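Local coordinates for protein putative drug/sodium antiporter (Escherichia coli, PDB 4Z3N) that belongs to the MATE family of multidrug membrane transporters and probably works as an antiporter, transporting the genotoxin colibactin, at residues A338-I343 with F385-L390; I343-A348 with M379-P384; V373-I378 with G434-A439. All blocks are in the same frame, centred on the assembly; numbering follows the deposited sequence.

Interaction 1: A338-I343 with F385-L390; sequences ALAFSI and FVAISL. With OLC ((2R)-2,3-dihydroxypropyl (9Z)-octadec-9-enoate), chain B.
Segments 338-343 and 385-390, on helices 326-358 and 382-399, run nearly antiparallel, their local axes 8.5 Å apart at 154°, the CA atoms of Phe341 and Ala387 coming nearest, 6.1 Å apart. They belong to predicted transmembrane helices that pack side by side in the all-helical MATE fold, and the contact between them is wholly apolar. Alanine suits the side where the backbones come close: the single methyl of Ala340 meets that of Ala387, CB to CB 3.9 Å. On one flank the space between the helices is filled by aromatics. Phe341 has CG anti to its backbone N (chi1 -167°), which carries the ring over to the second helix. Phe385 starts away from its partner, yet its ring swings back, and the two form a T-shaped pair with centroids 5.1 Å apart. Beyond the pair, Phe385 also meets the ring of Phe444 on helix 432-453. Ile388 packs alongside Phe341, bringing its terminal CD1 to 4.1 Å from Phe341 CE2. The edge of Phe341 points at the face of Phe385, with CE2 of Phe341 lying over the centre of that ring, 3.9 Å above its plane.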
loop_
_atom_site.group_PDB
_atom_site.type_symbol
_atom_site.label_atom_id
_atom_site.label_comp_id
_atom_site.label_asym_id
_atom_site.label_seq_id
_atom_site.Cartn_x
_atom_site.Cartn_y
_atom_site.Cartn_z
ATOM N N ALA A 338 11.685 -4.660 -14.952
ATOM C CA ALA A 338 11.622 -5.846 -15.796
ATOM C C ALA A 338 10.795 -6.954 -15.134
ATOM O O ALA A 338 9.925 -7.546 -15.770
ATOM C CB ALA A 338 13.005 -6.343 -16.124
ATOM N N LEU A 339 11.036 -7.221 -13.855
ATOM C CA LEU A 339 10.232 -8.232 -13.156
ATOM C C LEU A 339 8.760 -7.845 -13.059
ATOM O O LEU A 339 7.879 -8.627 -13.450
ATOM C CB LEU A 339 10.771 -8.489 -11.748
ATOM C CG LEU A 339 12.151 -9.128 -11.705
ATOM C CD1 LEU A 339 12.689 -9.105 -10.260
ATOM C CD2 LEU A 339 12.116 -10.545 -12.316
ATOM N N ALA A 340 8.512 -6.644 -12.535
ATOM C CA ALA A 340 7.163 -6.155 -12.257
ATOM C C ALA A 340 6.340 -6.019 -13.511
ATOM O O ALA A 340 5.182 -6.410 -13.558
ATOM C CB ALA A 340 7.218 -4.819 -11.533
ATOM N N PHE A 341 6.931 -5.440 -14.531
ATOM C CA PHE A 341 6.220 -5.271 -15.786
ATOM C C PHE A 341 5.800 -6.653 -16.316
ATOM O O PHE A 341 4.664 -6.859 -16.718
ATOM C CB PHE A 341 7.106 -4.524 -16.796
ATOM C CG PHE A 341 6.379 -4.032 -17.996
ATOM C CD1 PHE A 341 6.075 -4.883 -19.036
ATOM C CD2 PHE A 341 6.000 -2.707 -18.086
ATOM C CE1 PHE A 341 5.399 -4.413 -20.145
ATOM C CE2 PHE A 341 5.309 -2.236 -19.189
ATOM C CZ PHE A 341 5.016 -3.087 -20.216
ATOM N N SER A 342 6.723 -7.607 -16.276
ATOM C CA SER A 342 6.513 -8.897 -16.903
ATOM C C SER A 342 5.398 -9.677 -16.243
ATOM O O SER A 342 4.503 -10.178 -16.917
ATOM C CB SER A 342 7.804 -9.715 -16.882
ATOM O OG SER A 342 8.674 -9.275 -17.900
ATOM N N ILE A 343 5.476 -9.800 -14.926
ATOM C CA ILE A 343 4.406 -10.413 -14.155
ATOM C C ILE A 343 3.045 -9.709 -14.324
ATOM O O ILE A 343 2.040 -10.374 -14.589
ATOM C CB ILE A 343 4.769 -10.440 -12.670
ATOM C CG1 ILE A 343 6.204 -10.959 -12.520
ATOM C CG2 ILE A 343 3.714 -11.229 -11.870
ATOM C CD1 ILE A 343 6.643 -11.236 -11.093
ATOM N N PHE A 385 2.345 -0.794 -17.056
ATOM C CA PHE A 385 3.007 0.492 -17.212
ATOM C C PHE A 385 3.045 1.296 -15.905
ATOM O O PHE A 385 3.948 2.104 -15.710
ATOM C CB PHE A 385 2.325 1.290 -18.322
ATOM C CG PHE A 385 2.704 0.830 -19.702
ATOM C CD1 PHE A 385 1.945 -0.122 -20.355
ATOM C CD2 PHE A 385 3.859 1.320 -20.325
ATOM C CE1 PHE A 385 2.306 -0.570 -21.610
ATOM C CE2 PHE A 385 4.219 0.888 -21.584
ATOM C CZ PHE A 385 3.439 -0.061 -22.231
ATOM N N VAL A 386 2.081 1.058 -15.008
ATOM C CA VAL A 386 2.079 1.653 -13.675
ATOM C C VAL A 386 3.383 1.321 -12.921
ATOM O O VAL A 386 3.877 2.125 -12.121
ATOM C CB VAL A 386 0.831 1.176 -12.847
ATOM C CG1 VAL A 386 0.835 1.745 -11.415
ATOM C CG2 VAL A 386 -0.453 1.551 -13.556
ATOM N N ALA A 387 3.950 0.147 -13.192
ATOM C CA ALA A 387 5.185 -0.275 -12.528
ATOM C C ALA A 387 6.318 0.711 -12.757
ATOM O O ALA A 387 7.162 0.919 -11.888
ATOM C CB ALA A 387 5.598 -1.642 -12.997
ATOM N N ILE A 388 6.337 1.331 -13.924
ATOM C CA ILE A 388 7.469 2.177 -14.278
ATOM C C ILE A 388 7.556 3.402 -13.368
ATOM O O ILE A 388 8.610 3.672 -12.779
ATOM C CB ILE A 388 7.399 2.588 -15.769
ATOM C CG1 ILE A 388 7.544 1.334 -16.649
ATOM C CG2 ILE A 388 8.511 3.573 -16.101
ATOM C CD1 ILE A 388 6.822 1.402 -17.949
ATOM N N SER A 389 6.447 4.122 -13.211
ATOM C CA SER A 389 6.434 5.286 -12.329
ATOM C C SER A 389 6.322 4.916 -10.840
ATOM O O SER A 389 6.919 5.577 -9.984
ATOM C CB SER A 389 5.306 6.228 -12.717
ATOM O OG SER A 389 4.074 5.683 -12.318
ATOM N N LEU A 390 5.585 3.855 -10.520
ATOM C CA LEU A 390 5.463 3.470 -9.118
ATOM C C LEU A 390 6.796 2.974 -8.481
ATOM O O LEU A 390 7.095 3.311 -7.334
ATOM C CB LEU A 390 4.367 2.426 -8.961
ATOM C CG LEU A 390 4.076 2.095 -7.500
ATOM C CD1 LEU A 390 2.609 2.105 -7.284
ATOM C CD2 LEU A 390 4.655 0.743 -7.076
HETATM C C18 OLC B . -1.339 2.577 -7.189
HETATM C C10 OLC B . -5.178 1.629 -15.043
HETATM C C9 OLC B . -5.898 0.946 -14.130
HETATM C C17 OLC B . -2.075 2.157 -8.446
HETATM C C11 OLC B . -4.634 3.012 -14.737
HETATM C C8 OLC B . -7.070 0.094 -14.590
HETATM C C24 OLC B . -8.119 9.042 -13.097
HETATM C C16 OLC B . -2.174 3.342 -9.379
HETATM C C12 OLC B . -4.998 3.479 -13.333
HETATM C C7 OLC B . -7.705 -0.668 -13.441
HETATM C C15 OLC B . -2.809 2.928 -10.700
HETATM C C13 OLC B . -3.790 4.158 -12.686
HETATM C C6 OLC B . -8.585 0.243 -12.607
HETATM C C14 OLC B . -3.765 4.015 -11.175
HETATM C C5 OLC B . -9.484 1.082 -13.492
HETATM C C4 OLC B . -9.952 2.313 -12.729
HETATM C C3 OLC B . -8.777 3.007 -12.070
HETATM C C2 OLC B . -9.111 4.432 -11.674
HETATM C C21 OLC B . -6.626 7.154 -12.449
HETATM C C1 OLC B . -7.848 5.283 -11.674
HETATM C C22 OLC B . -6.753 8.664 -12.552
HETATM O O19 OLC B . -6.752 4.802 -11.423
HETATM O O25 OLC B . -8.625 10.142 -12.368
HETATM O O23 OLC B . -6.592 9.245 -11.272
HETATM O O20 OLC B . -7.893 6.612 -12.118
#

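Interaction 2: I343-A348 with M379-P384; sequences IVLVLA and MALALP. With OLC ((2R)-2,3-dihydroxypropyl (9Z)-octadec-9-enoate), chain B.
Val344 presses its CG1 methyl against the peptide link between Leu383 and Pro384, CG1 lying 3.5 Å from Pro384 N. With CG1 anti to the backbone N (chi1 169°), the side chain carries that methyl to the Leu383-Pro384 link, and it also touches CB of Leu383 at 3.9 Å. The proline ring lies across the next residue as well, Pro384 CB being 3.8 Å from the backbone N of Leu345. One turn further along helix 326-358, the small Ala348 lets the chains approach until its CB is 3.6 Å from Ala380 O. At the flank the two leucines cross obliquely and meet by their tips, Leu345 CD1 to Leu381 CD2 at 3.8 Å.

The backbone that offers these surfaces is an irregular join between helices 366-379 and 382-399, lying within one predicted transmembrane span. Pro384 has no N-H to give to Ala380 O, four residues back, which a regular helix would require. Ala380 O instead accepts from Leu383 N at 3.0 Å, and Ala382 N bonds to Met379 O in the same three-residue pattern. Proline thus fits a place where the helical bonding changes, while its compact ring supplies an apolar face for Val344 and Leu345.

Further out, the other side of this join lies against the monoolein of chain B. Leu383 reaches it with CD2, 3.9 Å from C9 at the lipid's double bond, and Met379 bends at chi3 to bring SD and CE beside C5. Helix 286-322 borders the contact through Met306 on Val344 and Ile303 on Leu383, and helix 432-453 packs on Ala382 through Met440 and Phe444.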
loop_
_atom_site.group_PDB
_atom_site.type_symbol
_atom_site.label_atom_id
_atom_site.label_comp_id
_atom_site.label_asym_id
_atom_site.label_seq_id
_atom_site.Cartn_x
_atom_site.Cartn_y
_atom_site.Cartn_z
ATOM N N ILE A 343 5.476 -9.800 -14.926
ATOM C CA ILE A 343 4.406 -10.413 -14.155
ATOM C C ILE A 343 3.045 -9.709 -14.324
ATOM O O ILE A 343 2.040 -10.374 -14.589
ATOM C CB ILE A 343 4.769 -10.440 -12.670
ATOM C CG1 ILE A 343 6.204 -10.959 -12.520
ATOM C CG2 ILE A 343 3.714 -11.229 -11.870
ATOM C CD1 ILE A 343 6.643 -11.236 -11.093
ATOM N N VAL A 344 2.999 -8.384 -14.172
ATOM C CA VAL A 344 1.713 -7.696 -14.223
ATOM C C VAL A 344 1.086 -7.766 -15.628
ATOM O O VAL A 344 -0.143 -7.829 -15.757
ATOM C CB VAL A 344 1.818 -6.216 -13.776
ATOM C CG1 VAL A 344 0.536 -5.468 -14.101
ATOM C CG2 VAL A 344 2.110 -6.119 -12.300
ATOM N N LEU A 345 1.916 -7.770 -16.670
ATOM C CA LEU A 345 1.404 -7.898 -18.029
ATOM C C LEU A 345 0.633 -9.224 -18.227
ATOM O O LEU A 345 -0.484 -9.242 -18.787
ATOM C CB LEU A 345 2.538 -7.787 -19.028
ATOM C CG LEU A 345 2.181 -8.053 -20.493
ATOM C CD1 LEU A 345 1.305 -6.906 -21.037
ATOM C CD2 LEU A 345 3.462 -8.275 -21.339
ATOM N N VAL A 346 1.223 -10.318 -17.744
ATOM C CA VAL A 346 0.562 -11.624 -17.722
ATOM C C VAL A 346 -0.769 -11.610 -16.937
ATOM O O VAL A 346 -1.789 -12.083 -17.433
ATOM C CB VAL A 346 1.504 -12.705 -17.144
ATOM C CG1 VAL A 346 0.763 -14.043 -16.948
ATOM C CG2 VAL A 346 2.692 -12.869 -18.060
ATOM N N LEU A 347 -0.763 -11.061 -15.731
ATOM C CA LEU A 347 -1.978 -11.027 -14.928
ATOM C C LEU A 347 -3.039 -10.140 -15.575
ATOM O O LEU A 347 -4.240 -10.420 -15.492
ATOM C CB LEU A 347 -1.677 -10.548 -13.511
ATOM C CG LEU A 347 -0.846 -11.558 -12.732
ATOM C CD1 LEU A 347 -0.623 -11.080 -11.327
ATOM C CD2 LEU A 347 -1.562 -12.880 -12.720
ATOM N N ALA A 348 -2.577 -9.087 -16.241
ATOM C CA ALA A 348 -3.447 -8.159 -16.951
ATOM C C ALA A 348 -4.134 -8.821 -18.164
ATOM O O ALA A 348 -5.344 -8.705 -18.337
ATOM C CB ALA A 348 -2.643 -6.935 -17.383
ATOM N N MET A 379 -8.424 -0.354 -20.127
ATOM C CA MET A 379 -7.435 0.089 -19.145
ATOM C C MET A 379 -6.428 -0.951 -18.637
ATOM O O MET A 379 -5.415 -0.579 -18.041
ATOM C CB MET A 379 -8.162 0.667 -17.922
ATOM C CG MET A 379 -9.094 1.833 -18.215
ATOM S SD MET A 379 -9.986 2.385 -16.742
ATOM C CE MET A 379 -8.668 3.242 -15.878
ATOM N N ALA A 380 -6.690 -2.235 -18.868
ATOM C CA ALA A 380 -5.901 -3.289 -18.225
ATOM C C ALA A 380 -4.422 -3.262 -18.597
ATOM O O ALA A 380 -3.564 -3.434 -17.738
ATOM C CB ALA A 380 -6.474 -4.649 -18.548
ATOM N N LEU A 381 -4.126 -3.048 -19.872
ATOM C CA LEU A 381 -2.745 -3.041 -20.321
ATOM C C LEU A 381 -1.964 -1.867 -19.741
ATOM O O LEU A 381 -0.731 -1.894 -19.731
ATOM C CB LEU A 381 -2.675 -3.019 -21.851
ATOM C CG LEU A 381 -3.056 -4.348 -22.502
ATOM C CD1 LEU A 381 -3.150 -4.247 -24.022
ATOM C CD2 LEU A 381 -2.032 -5.363 -22.083
ATOM N N ALA A 382 -2.665 -0.846 -19.261
ATOM C CA ALA A 382 -1.989 0.264 -18.605
ATOM C C ALA A 382 -1.321 -0.222 -17.325
ATOM O O ALA A 382 -0.266 0.282 -16.949
ATOM C CB ALA A 382 -2.942 1.389 -18.303
ATOM N N LEU A 383 -1.912 -1.227 -16.683
ATOM C CA LEU A 383 -1.451 -1.656 -15.366
ATOM C C LEU A 383 0.060 -1.939 -15.275
ATOM O O LEU A 383 0.710 -1.454 -14.353
ATOM C CB LEU A 383 -2.245 -2.875 -14.904
ATOM C CG LEU A 383 -3.614 -2.507 -14.316
ATOM C CD1 LEU A 383 -4.521 -3.709 -14.201
ATOM C CD2 LEU A 383 -3.466 -1.856 -12.953
ATOM N N PRO A 384 0.624 -2.709 -16.221
ATOM C CA PRO A 384 2.061 -3.027 -16.154
ATOM C C PRO A 384 2.908 -1.761 -16.341
ATOM O O PRO A 384 4.025 -1.641 -15.815
ATOM C CB PRO A 384 2.263 -4.016 -17.304
ATOM C CG PRO A 384 1.051 -3.836 -18.211
ATOM C CD PRO A 384 -0.061 -3.434 -17.305
HETATM C C18 OLC B . -1.339 2.577 -7.189
HETATM C C10 OLC B . -5.178 1.629 -15.043
HETATM C C9 OLC B . -5.898 0.946 -14.130
HETATM C C17 OLC B . -2.075 2.157 -8.446
HETATM C C11 OLC B . -4.634 3.012 -14.737
HETATM C C8 OLC B . -7.070 0.094 -14.590
HETATM C C24 OLC B . -8.119 9.042 -13.097
HETATM C C16 OLC B . -2.174 3.342 -9.379
HETATM C C12 OLC B . -4.998 3.479 -13.333
HETATM C C7 OLC B . -7.705 -0.668 -13.441
HETATM C C15 OLC B . -2.809 2.928 -10.700
HETATM C C13 OLC B . -3.790 4.158 -12.686
HETATM C C6 OLC B . -8.585 0.243 -12.607
HETATM C C14 OLC B . -3.765 4.015 -11.175
HETATM C C5 OLC B . -9.484 1.082 -13.492
HETATM C C4 OLC B . -9.952 2.313 -12.729
HETATM C C3 OLC B . -8.777 3.007 -12.070
HETATM C C2 OLC B . -9.111 4.432 -11.674
HETATM C C21 OLC B . -6.626 7.154 -12.449
HETATM C C1 OLC B . -7.848 5.283 -11.674
HETATM C C22 OLC B . -6.753 8.664 -12.552
HETATM O O19 OLC B . -6.752 4.802 -11.423
HETATM O O25 OLC B . -8.625 10.142 -12.368
HETATM O O23 OLC B . -6.592 9.245 -11.272
HETATM O O20 OLC B . -7.893 6.612 -12.118
#

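Interaction 3: V373-I378 with G434-A439; sequences VLQTRI and GVYFGA. With OLC ((2R)-2,3-dihydroxypropyl (9Z)-octadec-9-enoate), chain D; OLC ((2R)-2,3-dihydroxypropyl (9Z)-octadec-9-enoate), chain B; OLC ((2R)-2,3-dihydroxypropyl (9Z)-octadec-9-enoate), chain C.
In this predicted transmembrane helix pair of the MATE fold, segments 373-378 and 434-439, on helices 366-379 and 432-453, run roughly parallel, their local axes 9.8 Å apart at 27°, a spacing that large aromatic residues suit well. The interactions that define the contact are CH-pi. Tyr436 offers a ring face to Gln375, whose CA lies 3.9 Å from the ring centroid, displaced toward the rim, while CB of the same residue stands 3.6 Å from Tyr436 CZ. Ile378 plays the corresponding part for Phe437: its CG2 methyl sits over the ring centre, 3.6 Å from the centroid and only 12° off the normal. The beta-branched side chain serves both aromatics, since CG2 also packs on Tyr436 CB.

Plain apolar contacts complete the seam. Leu374 brings CG to the edge of Tyr436, 4.1 Å from CE2, and Ile378 CD1 reaches Phe437 CE2.

The Gln375 amide finds its partners beyond the pair. The chain is extended past CG, so its aliphatic part lies on the tyrosine while the buried amide is hydrogen-bonded to helices 286-322 and 250-284, NE2 with Thr295 OG1 and OE1 with Tyr277 OH.

Lipid also borders the pair. Monoolein C3 of chain C lies at the edge of Phe437. The guanidinium of Arg377 is sandwiched flat, with Val373 CG1 3.6 Å above one face and monoolein C4 of chain D 3.7 Å from the opposite face.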
loop_
_atom_site.group_PDB
_atom_site.type_symbol
_atom_site.label_atom_id
_atom_site.label_comp_id
_atom_site.label_asym_id
_atom_site.label_seq_id
_atom_site.Cartn_x
_atom_site.Cartn_y
_atom_site.Cartn_z
ATOM N N VAL A 373 -16.383 -5.112 -18.448
ATOM C CA VAL A 373 -15.598 -5.731 -19.507
ATOM C C VAL A 373 -14.942 -4.666 -20.386
ATOM O O VAL A 373 -13.772 -4.800 -20.776
ATOM C CB VAL A 373 -16.468 -6.693 -20.379
ATOM C CG1 VAL A 373 -15.717 -7.157 -21.650
ATOM C CG2 VAL A 373 -16.922 -7.898 -19.546
ATOM N N LEU A 374 -15.682 -3.599 -20.677
ATOM C CA LEU A 374 -15.147 -2.507 -21.507
ATOM C C LEU A 374 -14.012 -1.745 -20.797
ATOM O O LEU A 374 -13.060 -1.304 -21.439
ATOM C CB LEU A 374 -16.274 -1.539 -21.915
ATOM C CG LEU A 374 -15.831 -0.374 -22.800
ATOM C CD1 LEU A 374 -15.287 -0.835 -24.121
ATOM C CD2 LEU A 374 -16.965 0.620 -23.018
ATOM N N GLN A 375 -14.135 -1.610 -19.475
ATOM C CA GLN A 375 -13.150 -0.937 -18.634
ATOM C C GLN A 375 -11.845 -1.728 -18.624
ATOM O O GLN A 375 -10.743 -1.185 -18.843
ATOM C CB GLN A 375 -13.678 -0.788 -17.201
ATOM C CG GLN A 375 -12.711 -0.129 -16.250
ATOM C CD GLN A 375 -13.126 -0.184 -14.791
ATOM O OE1 GLN A 375 -13.703 0.769 -14.263
ATOM N NE2 GLN A 375 -12.795 -1.283 -14.117
ATOM N N THR A 376 -11.986 -3.027 -18.373
ATOM C CA THR A 376 -10.853 -3.920 -18.344
ATOM C C THR A 376 -10.165 -3.954 -19.704
ATOM O O THR A 376 -8.935 -3.859 -19.792
ATOM C CB THR A 376 -11.271 -5.330 -17.934
ATOM O OG1 THR A 376 -11.828 -5.298 -16.608
ATOM C CG2 THR A 376 -10.058 -6.283 -17.975
ATOM N N ARG A 377 -10.956 -4.063 -20.766
ATOM C CA ARG A 377 -10.387 -4.160 -22.103
ATOM C C ARG A 377 -9.574 -2.926 -22.453
ATOM O O ARG A 377 -8.524 -3.013 -23.112
ATOM C CB ARG A 377 -11.479 -4.357 -23.145
ATOM C CG ARG A 377 -12.155 -5.713 -23.106
ATOM C CD ARG A 377 -12.626 -6.052 -24.483
ATOM N NE ARG A 377 -13.129 -7.411 -24.582
ATOM C CZ ARG A 377 -14.364 -7.716 -24.959
ATOM N NH1 ARG A 377 -15.219 -6.745 -25.267
ATOM N NH2 ARG A 377 -14.733 -8.987 -25.031
ATOM N N ILE A 378 -10.078 -1.768 -22.043
ATOM C CA ILE A 378 -9.393 -0.526 -22.365
ATOM C C ILE A 378 -8.208 -0.261 -21.436
ATOM O O ILE A 378 -7.110 -0.021 -21.906
ATOM C CB ILE A 378 -10.372 0.665 -22.345
ATOM C CG1 ILE A 378 -11.429 0.471 -23.449
ATOM C CG2 ILE A 378 -9.610 1.990 -22.503
ATOM C CD1 ILE A 378 -12.339 1.661 -23.689
ATOM N N GLY A 434 -14.693 7.705 -22.491
ATOM C CA GLY A 434 -13.792 8.838 -22.358
ATOM C C GLY A 434 -13.106 8.861 -21.001
ATOM O O GLY A 434 -11.953 9.217 -20.914
ATOM N N VAL A 435 -13.826 8.508 -19.947
ATOM C CA VAL A 435 -13.231 8.368 -18.637
ATOM C C VAL A 435 -12.100 7.339 -18.675
ATOM O O VAL A 435 -10.961 7.628 -18.302
ATOM C CB VAL A 435 -14.274 7.925 -17.581
ATOM C CG1 VAL A 435 -13.617 7.816 -16.203
ATOM C CG2 VAL A 435 -15.464 8.882 -17.546
ATOM N N TYR A 436 -12.431 6.134 -19.132
ATOM C CA TYR A 436 -11.476 5.043 -19.212
ATOM C C TYR A 436 -10.176 5.465 -19.916
ATOM O O TYR A 436 -9.071 5.212 -19.413
ATOM C CB TYR A 436 -12.091 3.864 -19.944
ATOM C CG TYR A 436 -13.308 3.274 -19.301
ATOM C CD1 TYR A 436 -13.580 3.463 -17.957
ATOM C CD2 TYR A 436 -14.186 2.502 -20.050
ATOM C CE1 TYR A 436 -14.708 2.885 -17.369
ATOM C CE2 TYR A 436 -15.305 1.927 -19.488
ATOM C CZ TYR A 436 -15.565 2.117 -18.152
ATOM O OH TYR A 436 -16.684 1.528 -17.625
ATOM N N PHE A 437 -10.299 6.106 -21.075
ATOM C CA PHE A 437 -9.108 6.489 -21.810
ATOM C C PHE A 437 -8.376 7.629 -21.101
ATOM O O PHE A 437 -7.150 7.611 -20.974
ATOM C CB PHE A 437 -9.443 6.884 -23.253
ATOM C CG PHE A 437 -9.573 5.716 -24.180
ATOM C CD1 PHE A 437 -8.447 4.987 -24.557
ATOM C CD2 PHE A 437 -10.818 5.330 -24.670
ATOM C CE1 PHE A 437 -8.551 3.892 -25.415
ATOM C CE2 PHE A 437 -10.935 4.237 -25.528
ATOM C CZ PHE A 437 -9.797 3.515 -25.901
ATOM N N GLY A 438 -9.129 8.612 -20.630
ATOM C CA GLY A 438 -8.525 9.771 -20.021
ATOM C C GLY A 438 -7.750 9.380 -18.786
ATOM O O GLY A 438 -6.618 9.822 -18.580
ATOM N N ALA A 439 -8.362 8.519 -17.980
ATOM C CA ALA A 439 -7.845 8.181 -16.667
ATOM C C ALA A 439 -6.503 7.458 -16.742
ATOM O O ALA A 439 -5.648 7.646 -15.876
ATOM C CB ALA A 439 -8.864 7.339 -15.910
HETATM C C9 OLC D . -7.012 -5.307 -26.110
HETATM C C8 OLC D . -8.418 -5.188 -26.659
HETATM C C7 OLC D . -9.104 -6.545 -26.686
HETATM C C6 OLC D . -10.534 -6.429 -27.192
HETATM C C5 OLC D . -11.127 -7.804 -27.457
HETATM C C4 OLC D . -12.431 -7.642 -28.228
HETATM C C3 OLC D . -12.505 -8.569 -29.435
HETATM C C2 OLC D . -13.794 -8.355 -30.216
HETATM C C1 OLC D . -14.937 -9.181 -29.659
HETATM C C18 OLC B . -1.339 2.577 -7.189
HETATM C C10 OLC B . -5.178 1.629 -15.043
HETATM C C9 OLC B . -5.898 0.946 -14.130
HETATM C C17 OLC B . -2.075 2.157 -8.446
HETATM C C11 OLC B . -4.634 3.012 -14.737
HETATM C C8 OLC B . -7.070 0.094 -14.590
HETATM C C24 OLC B . -8.119 9.042 -13.097
HETATM C C16 OLC B . -2.174 3.342 -9.379
HETATM C C12 OLC B . -4.998 3.479 -13.333
HETATM C C7 OLC B . -7.705 -0.668 -13.441
HETATM C C15 OLC B . -2.809 2.928 -10.700
HETATM C C13 OLC B . -3.790 4.158 -12.686
HETATM C C6 OLC B . -8.585 0.243 -12.607
HETATM C C14 OLC B . -3.765 4.015 -11.175
HETATM C C5 OLC B . -9.484 1.082 -13.492
HETATM C C4 OLC B . -9.952 2.313 -12.729
HETATM C C3 OLC B . -8.777 3.007 -12.070
HETATM C C2 OLC B . -9.111 4.432 -11.674
HETATM C C21 OLC B . -6.626 7.154 -12.449
HETATM C C1 OLC B . -7.848 5.283 -11.674
HETATM C C22 OLC B . -6.753 8.664 -12.552
HETATM O O19 OLC B . -6.752 4.802 -11.423
HETATM O O25 OLC B . -8.625 10.142 -12.368
HETATM O O23 OLC B . -6.592 9.245 -11.272
HETATM O O20 OLC B . -7.893 6.612 -12.118
HETATM C C9 OLC C . -1.377 0.268 -24.158
HETATM C C8 OLC C . -2.813 0.656 -23.848
HETATM C C7 OLC C . -3.650 0.662 -25.111
HETATM C C6 OLC C . -5.049 0.150 -24.805
HETATM C C5 OLC C . -5.900 0.250 -26.056
HETATM C C4 OLC C . -7.217 -0.489 -25.863
HETATM C C3 OLC C . -8.270 0.018 -26.841
HETATM C C2 OLC C . -9.282 -1.075 -27.123
HETATM C C1 OLC C . -10.686 -0.505 -27.119
#

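Overall arrangement
All three contacts are largely buried, and no hydrogen bond crosses between the segments in any of them. Interactions 1 and 2 join the same pair, helices 326-358 and 382-399, and are contiguous through the shared Ile343 and the packing of Phe341 on Pro384. Their chemistry changes along that interface, from a T-shaped aromatic pair beside an alanine contact to aliphatic packing at the irregular join. Interaction 3 ties helix 366-379, just before that join, to helix 432-453; its centre lies about 23 Å from the centre of the chain, the farthest of the three. It touches interaction 2 through Met379, which packs on Tyr436 and Ala439. One monoolein, chain B, borders all three.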